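Local coordinates for protein Lpg2148(MvcA) (Legionella pneumophila subsp. pneumophila str. Philadelphia 1, PDB 6K11) that probably acts as a deamidase-related deubiquitinase through which the bacterium regulates the host ubiquitin-conjugating enzyme UBE2N, at residues A[279-282]-A[283-287]; A[292-295]-A[296-299]; A[305-308]-A[309-312]. All coordinates share one frame; numbering follows the deposited sequence.

Contact 1 of 3, residues A[279-282]-A[283-287]; sequences DKYI and EKLAV
Two successive turns of the alpha helix 278-288 meet here, with Lys280 and Glu283 paired on one side and Tyr281 and Leu285 packed on another. Lys280 NZ donates to Glu283 OE1 at 3.0 Å, and the pair forms a salt bridge. The ammonium comes from the syn side of OE1 but lies 32° out of the carboxylate plane. The lysine starts with CG anti to the backbone N (chi1 -165°). It then bends at each of its next three torsions, and this curls NZ round towards the residue three positions on. The Glu283 chain is extended beyond CG. Its CG lies 3.2 Å from Asp279 O, so the stem runs close over the carbonyl of the preceding turn. The other oxygen, OE2, makes a salt bridge with Lys107 of helix 104-111. Each oxygen thus has a lysine partner, which would favour the charged form. Lys284 NZ makes a salt bridge with Glu303 of helix 294-305.

The buried side is apolar. Leu285 CD1 approaches Tyr281 CE1 at 3.8 Å, oblique to the ring. Leu285 CG lies 3.9 Å from the same CE1, so the branch point also leans on the ring. Tyr281 stacks with Phe304 of helix 294-305, and Ile282 packs against helix 104-111.

Below the side chains run regular i to i+4 backbone bonds. Glu283 N to Asp279 O measures 2.9 Å, and Leu285 N to Tyr281 O is 3.1 Å. Ala286 N meets Ile282 O at 2.9 Å. The arrangement is typical of an amphipathic helix, with an i to i+3 ion pair on its outer side and an i to i+4 aromatic-aliphatic pair facing the core.

Contact 2 of 3, residues A[292-295]-A[296-299]; sequences TNTK and ERSD
Lys295 and Asp299 pair across one turn at the start of helix 294-305, a helix capped by Asn293 at its N-cap position. Lys295 CB lies 3.2 Å from Glu296 N. From CB the lysine leaves with CG anti to the backbone N (chi1 178°). CG passes 3.9 Å from Asp299 OD2. A bend at chi2 then turns the chain along the helix, and the rest is extended. CD lies at about equal distance from both carboxylate oxygens, and CE does the same at closer range, 3.5 Å from Asp299 OD2. At the tip, NZ forms a salt bridge with Asp299 OD1 at 2.9 Å, on the syn lone pair of that oxygen. The end of the lysine chain therefore crosses the carboxylate at a slant before the ammonium grips it.

The cap is made by Asn293 OD1, which accepts from Glu296 N at 2.9 Å. The donor lies in the amide plane, on a lone pair of OD1. This meets a first-turn N-H that has no preceding helix carbonyl to bond. Asn293 O also accepts from Arg297 N at 3.0 Å, so one residue takes two N-H groups of the first turn. Glu296 OE1 hydrogen-bonds Thr291 OG1.

Arg297 reaches back over the start of the helix, and one face of its guanidinium lies over Asn293 O. NH1 bonds to Lys321 O and NH2 to Thr291 O. One water links NH1 to Thr292 O and Thr294 OG1. This ties the helix start to the chain on both sides of it.

Thr294 O accepts from both Ser298 N and Ser298 OG. The same hydroxyl oxygen is also hydrogen-bonded to Lys321 N. The amide comes nearly straight on at 2.8 Å, whereas the hydroxyl at 2.9 Å stands 42° out of the carbonyl plane.

Contact 3 of 3, residues A[305-308]-A[309-312]; sequences FSKR and GREA
Ser306 and Glu311 form the close inner side of this contact, while the long side chains of Lys307 and Arg310 lie on the outer side. Ser306 OG meets Glu311 CG at 3.2 Å. The first torsion of Ser306 (chi1 80°) sets OG between the backbone N and the carbonyl carbon. From there it donates to Lys307 O at 2.9 Å. Arg310 N donates to the same oxygen, also at 2.9 Å. The two donors reach Lys307 O from opposite faces of its plane, and the hydroxyl stands 55° out of it. One carbonyl is thus gripped twice, and the side chain of Ser306 is fixed along with it.

The bond from Arg310 N closes a type II beta turn from Lys307 to Arg310, just after helix 294-305 ends. Gly309 sits at the third position of the turn with positive phi (91°). At these angles a CB would clash with Arg308 O, so the turn calls for glycine. Glu311 bends at chi2 and folds its carboxylate under the turn. OE1 takes a weak bond from Gly309 N, and OE2 lies 3.5 Å from Arg308 CA. OE2 also makes a salt bridge with Lys269, whose amine bonds Ser306 O too.

The outer side is looser and exposed. Lys307 CB and Arg310 CG approach to 4.0 Å. Beyond them the two chains part, and NZ of Lys307 stays 6.2 Å from NE of Arg310. Arg308 extends the other way: its NH1 bonds Ser267 O, and its guanidinium plane is nearly perpendicular to the carboxylate of Glu311, but Arg308 NE stays 5.6 Å from Glu311 OE2.

The three contacts follow one another along the chain. Contact 1 lies on helix 278-288, contact 2 at the start of the next helix, 294-305, and contact 3 in the loop after that helix. Contacts 1 and 2 have centres about 14 Å apart and touch where Val287 CG1 meets Glu296 OE2 at 3.3 Å. Contacts 1 and 3 have centres about 18 Å apart, yet Tyr281 OH reaches Phe305 CE1 at 3.6 Å. Contacts 2 and 3 do not touch. They mark the beginning and end of one helix. The three trace a helix pair and the loop that leads on to strand 325-333; Tyr281 and Phe305 both pack on Phe234 of strand 228-238 in the same antiparallel sheet.

Contact 1 of 3, residues A[279-282]-A[283-287]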
loop_
_atom_site.group_PDB
_atom_site.type_symbol
_atom_site.label_atom_id
_atom_site.label_comp_id
_atom_site.label_asym_id
_atom_site.label_seq_id
_atom_site.Cartn_x
_atom_site.Cartn_y
_atom_site.Cartn_z
ATOM N N ASP A 279 23.439 -2.816 4.645
ATOM C CA ASP A 279 23.732 -4.090 3.989
ATOM C C ASP A 279 22.885 -5.210 4.580
ATOM O O ASP A 279 22.249 -5.973 3.845
ATOM C CB ASP A 279 25.221 -4.427 4.106
ATOM C CG ASP A 279 26.105 -3.499 3.289
ATOM O OD1 ASP A 279 25.688 -3.060 2.196
ATOM O OD2 ASP A 279 27.236 -3.222 3.743
ATOM N N LYS A 280 22.858 -5.314 5.914
ATOM C CA LYS A 280 22.034 -6.325 6.572
ATOM C C LYS A 280 20.550 -6.119 6.292
ATOM O O LYS A 280 19.816 -7.093 6.086
ATOM C CB LYS A 280 22.284 -6.319 8.080
ATOM C CG LYS A 280 21.753 -7.568 8.790
ATOM C CD LYS A 280 22.533 -8.813 8.362
ATOM C CE LYS A 280 24.030 -8.648 8.633
ATOM N NZ LYS A 280 24.894 -9.038 7.476
ATOM N N TYR A 281 20.082 -4.862 6.312
ATOM C CA TYR A 281 18.686 -4.589 5.959
ATOM C C TYR A 281 18.368 -5.104 4.556
ATOM O O TYR A 281 17.353 -5.779 4.345
ATOM C CB TYR A 281 18.375 -3.084 6.069
ATOM C CG TYR A 281 16.875 -2.747 6.070
ATOM C CD1 TYR A 281 16.185 -2.552 4.876
ATOM C CD2 TYR A 281 16.160 -2.620 7.264
ATOM C CE1 TYR A 281 14.825 -2.249 4.855
ATOM C CE2 TYR A 281 14.782 -2.308 7.254
ATOM C CZ TYR A 281 14.128 -2.129 6.040
ATOM O OH TYR A 281 12.766 -1.834 6.003
ATOM N N ILE A 282 19.232 -4.810 3.580
ATOM C CA ILE A 282 18.968 -5.268 2.215
ATOM C C ILE A 282 18.982 -6.792 2.149
ATOM O O ILE A 282 18.151 -7.410 1.469
ATOM C CB ILE A 282 19.978 -4.649 1.228
ATOM C CG1 ILE A 282 19.748 -3.147 1.098
ATOM C CG2 ILE A 282 19.849 -5.303 -0.138
ATOM C CD1 ILE A 282 20.794 -2.452 0.249
ATOM N N GLU A 283 19.920 -7.421 2.855
ATOM C CA GLU A 283 20.000 -8.876 2.814
ATOM C C GLU A 283 18.711 -9.507 3.310
ATOM O O GLU A 283 18.218 -10.474 2.718
ATOM C CB GLU A 283 21.194 -9.355 3.640
ATOM C CG GLU A 283 22.528 -9.077 2.952
ATOM C CD GLU A 283 23.699 -9.232 3.896
ATOM O OE1 GLU A 283 23.541 -9.933 4.925
ATOM O OE2 GLU A 283 24.771 -8.647 3.608
ATOM N N LYS A 284 18.131 -8.951 4.378
ATOM C CA LYS A 284 16.883 -9.497 4.899
ATOM C C LYS A 284 15.719 -9.247 3.947
ATOM O O LYS A 284 14.807 -10.080 3.854
ATOM C CB LYS A 284 16.597 -8.906 6.279
ATOM C CG LYS A 284 17.366 -9.589 7.410
ATOM C CD LYS A 284 16.612 -9.443 8.737
ATOM C CE LYS A 284 17.099 -10.432 9.786
ATOM N NZ LYS A 284 16.602 -10.073 11.152
ATOM N N LEU A 285 15.727 -8.113 3.240
ATOM C CA LEU A 285 14.723 -7.875 2.203
ATOM C C LEU A 285 14.812 -8.930 1.112
ATOM O O LEU A 285 13.792 -9.445 0.642
ATOM C CB LEU A 285 14.897 -6.485 1.588
ATOM C CG LEU A 285 14.407 -5.276 2.378
ATOM C CD1 LEU A 285 14.566 -3.991 1.535
ATOM C CD2 LEU A 285 12.976 -5.460 2.825
ATOM N N ALA A 286 16.033 -9.257 0.684
ATOM C CA ALA A 286 16.194 -10.309 -0.318
ATOM C C ALA A 286 15.639 -11.644 0.178
ATOM O O ALA A 286 15.001 -12.377 -0.587
ATOM C CB ALA A 286 17.667 -10.439 -0.711
ATOM N N VAL A 287 15.854 -11.971 1.454
ATOM C CA VAL A 287 15.266 -13.190 2.009
ATOM C C VAL A 287 13.749 -13.097 1.988
ATOM O O VAL A 287 13.054 -14.075 1.671
ATOM C CB VAL A 287 15.779 -13.452 3.436
ATOM C CG1 VAL A 287 15.055 -14.649 4.030
ATOM C CG2 VAL A 287 17.299 -13.683 3.446
#

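Contact 2 of 3, residues A[292-295]-A[296-299]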
loop_
_atom_site.group_PDB
_atom_site.type_symbol
_atom_site.label_atom_id
_atom_site.label_comp_id
_atom_site.label_asym_id
_atom_site.label_seq_id
_atom_site.Cartn_x
_atom_site.Cartn_y
_atom_site.Cartn_z
ATOM N N THR A 292 10.431 -19.468 0.895
ATOM C CA THR A 292 9.173 -20.186 0.767
ATOM C C THR A 292 8.574 -20.528 2.123
ATOM O O THR A 292 7.517 -21.167 2.178
ATOM C CB THR A 292 9.377 -21.484 -0.032
ATOM O OG1 THR A 292 10.219 -22.369 0.717
ATOM C CG2 THR A 292 10.035 -21.195 -1.352
ATOM N N ASN A 293 9.228 -20.131 3.215
ATOM C CA ASN A 293 8.833 -20.529 4.557
ATOM C C ASN A 293 7.932 -19.456 5.155
ATOM O O ASN A 293 8.339 -18.298 5.274
ATOM C CB ASN A 293 10.070 -20.748 5.432
ATOM C CG ASN A 293 9.731 -21.351 6.781
ATOM O OD1 ASN A 293 9.646 -20.647 7.794
ATOM N ND2 ASN A 293 9.553 -22.671 6.809
ATOM N N THR A 294 6.712 -19.843 5.528
ATOM C CA THR A 294 5.782 -18.884 6.115
ATOM C C THR A 294 6.355 -18.247 7.374
ATOM O O THR A 294 6.303 -17.025 7.541
ATOM C CB THR A 294 4.453 -19.569 6.417
ATOM O OG1 THR A 294 3.847 -19.957 5.183
ATOM C CG2 THR A 294 3.520 -18.619 7.162
ATOM N N LYS A 295 6.913 -19.059 8.275
ATOM C CA LYS A 295 7.433 -18.514 9.529
ATOM C C LYS A 295 8.540 -17.488 9.286
ATOM O O LYS A 295 8.551 -16.412 9.902
ATOM C CB LYS A 295 7.926 -19.654 10.423
ATOM C CG LYS A 295 8.527 -19.187 11.746
ATOM C CD LYS A 295 7.539 -18.369 12.562
ATOM C CE LYS A 295 8.028 -18.202 13.990
ATOM N NZ LYS A 295 7.463 -16.977 14.620
ATOM N N GLU A 296 9.485 -17.799 8.391
ATOM C CA GLU A 296 10.595 -16.884 8.128
ATOM C C GLU A 296 10.111 -15.598 7.461
ATOM O O GLU A 296 10.570 -14.498 7.807
ATOM C CB GLU A 296 11.639 -17.576 7.253
ATOM C CG GLU A 296 12.872 -16.729 6.915
ATOM C CD GLU A 296 13.840 -17.466 5.991
ATOM O OE1 GLU A 296 13.371 -18.276 5.162
ATOM O OE2 GLU A 296 15.065 -17.250 6.099
ATOM N N ARG A 297 9.203 -15.724 6.489
ATOM C CA ARG A 297 8.627 -14.555 5.828
ATOM C C ARG A 297 7.892 -13.667 6.827
ATOM O O ARG A 297 8.081 -12.444 6.850
ATOM C CB ARG A 297 7.676 -15.022 4.727
ATOM C CG ARG A 297 7.240 -13.957 3.763
ATOM C CD ARG A 297 6.147 -14.493 2.824
ATOM N NE ARG A 297 6.666 -15.456 1.851
ATOM C CZ ARG A 297 6.226 -16.707 1.705
ATOM N NH1 ARG A 297 5.237 -17.178 2.465
ATOM N NH2 ARG A 297 6.774 -17.490 0.781
ATOM N N SER A 298 7.050 -14.282 7.667
ATOM C CA SER A 298 6.280 -13.541 8.660
ATOM C C SER A 298 7.189 -12.812 9.644
ATOM O O SER A 298 6.946 -11.643 9.973
ATOM C CB SER A 298 5.345 -14.504 9.397
ATOM O OG SER A 298 4.422 -15.101 8.492
ATOM N N ASP A 299 8.240 -13.494 10.120
ATOM C CA ASP A 299 9.160 -12.923 11.100
ATOM C C ASP A 299 9.873 -11.689 10.556
ATOM O O ASP A 299 10.043 -10.696 11.279
ATOM C CB ASP A 299 10.197 -13.968 11.518
ATOM C CG ASP A 299 9.654 -14.988 12.521
ATOM O OD1 ASP A 299 8.518 -14.818 13.037
ATOM O OD2 ASP A 299 10.385 -15.968 12.783
HETATM O O HOH W 1 4.809 -20.208 2.633
HETATM O O HOH W 2 5.693 -19.819 -0.369
#

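Contact 3 of 3, residues A[305-308]-A[309-312]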
loop_
_atom_site.group_PDB
_atom_site.type_symbol
_atom_site.label_atom_id
_atom_site.label_comp_id
_atom_site.label_asym_id
_atom_site.label_seq_id
_atom_site.Cartn_x
_atom_site.Cartn_y
_atom_site.Cartn_z
ATOM N N PHE A 305 8.348 -4.094 9.638
ATOM C CA PHE A 305 7.206 -3.252 9.283
ATOM C C PHE A 305 6.118 -3.155 10.356
ATOM O O PHE A 305 5.149 -2.410 10.160
ATOM C CB PHE A 305 6.560 -3.750 7.969
ATOM C CG PHE A 305 7.546 -3.976 6.833
ATOM C CD1 PHE A 305 8.542 -3.047 6.557
ATOM C CD2 PHE A 305 7.465 -5.117 6.044
ATOM C CE1 PHE A 305 9.463 -3.259 5.535
ATOM C CE2 PHE A 305 8.366 -5.323 4.992
ATOM C CZ PHE A 305 9.366 -4.387 4.743
ATOM N N SER A 306 6.230 -3.866 11.473
ATOM C CA SER A 306 5.196 -3.732 12.492
ATOM C C SER A 306 5.331 -2.392 13.215
ATOM O O SER A 306 6.384 -1.763 13.215
ATOM C CB SER A 306 5.283 -4.868 13.532
ATOM O OG SER A 306 6.304 -4.584 14.475
ATOM N N LYS A 307 4.249 -1.974 13.850
ATOM C CA LYS A 307 4.356 -0.959 14.892
ATOM C C LYS A 307 5.353 -1.418 15.961
ATOM O O LYS A 307 5.380 -2.595 16.338
ATOM C CB LYS A 307 2.975 -0.734 15.520
ATOM C CG LYS A 307 2.922 0.384 16.559
ATOM C CD LYS A 307 1.522 0.477 17.147
ATOM C CE LYS A 307 1.364 1.693 18.081
ATOM N NZ LYS A 307 0.076 1.590 18.846
ATOM N N ARG A 308 6.175 -0.493 16.460
ATOM C CA ARG A 308 7.191 -0.889 17.433
ATOM C C ARG A 308 6.537 -1.484 18.672
ATOM O O ARG A 308 5.560 -0.945 19.200
ATOM C CB ARG A 308 8.088 0.295 17.816
ATOM C CG ARG A 308 9.379 -0.176 18.479
ATOM C CD ARG A 308 10.405 0.918 18.724
ATOM N NE ARG A 308 11.628 0.293 19.236
ATOM C CZ ARG A 308 12.670 0.935 19.755
ATOM N NH1 ARG A 308 12.672 2.260 19.834
ATOM N NH2 ARG A 308 13.715 0.225 20.200
ATOM N N GLY A 309 7.062 -2.624 19.118
ATOM C CA GLY A 309 6.472 -3.361 20.221
ATOM C C GLY A 309 5.452 -4.420 19.828
ATOM O O GLY A 309 5.045 -5.210 20.694
ATOM N N ARG A 310 5.007 -4.458 18.563
ATOM C CA ARG A 310 4.042 -5.462 18.116
ATOM C C ARG A 310 4.663 -6.509 17.193
ATOM O O ARG A 310 3.932 -7.248 16.523
ATOM C CB ARG A 310 2.849 -4.801 17.419
ATOM C CG ARG A 310 2.224 -3.633 18.178
ATOM C CD ARG A 310 1.186 -4.113 19.157
ATOM N NE ARG A 310 0.018 -4.640 18.465
ATOM C CZ ARG A 310 -1.091 -5.061 19.066
ATOM N NH1 ARG A 310 -1.199 -5.026 20.393
ATOM N NH2 ARG A 310 -2.104 -5.507 18.330
ATOM N N GLU A 311 5.991 -6.610 17.170
ATOM C CA GLU A 311 6.672 -7.503 16.243
ATOM C C GLU A 311 6.254 -8.964 16.449
ATOM O O GLU A 311 6.261 -9.748 15.492
ATOM C CB GLU A 311 8.187 -7.345 16.408
ATOM C CG GLU A 311 8.781 -6.039 15.823
ATOM C CD GLU A 311 8.683 -4.829 16.780
ATOM O OE1 GLU A 311 8.237 -5.001 17.939
ATOM O OE2 GLU A 311 9.060 -3.708 16.367
ATOM N N ALA A 312 5.868 -9.347 17.679
ATOM C CA ALA A 312 5.491 -10.740 17.949
ATOM C C ALA A 312 4.084 -11.102 17.471
ATOM O O ALA A 312 3.785 -12.295 17.311
ATOM C CB ALA A 312 5.589 -11.036 19.455
#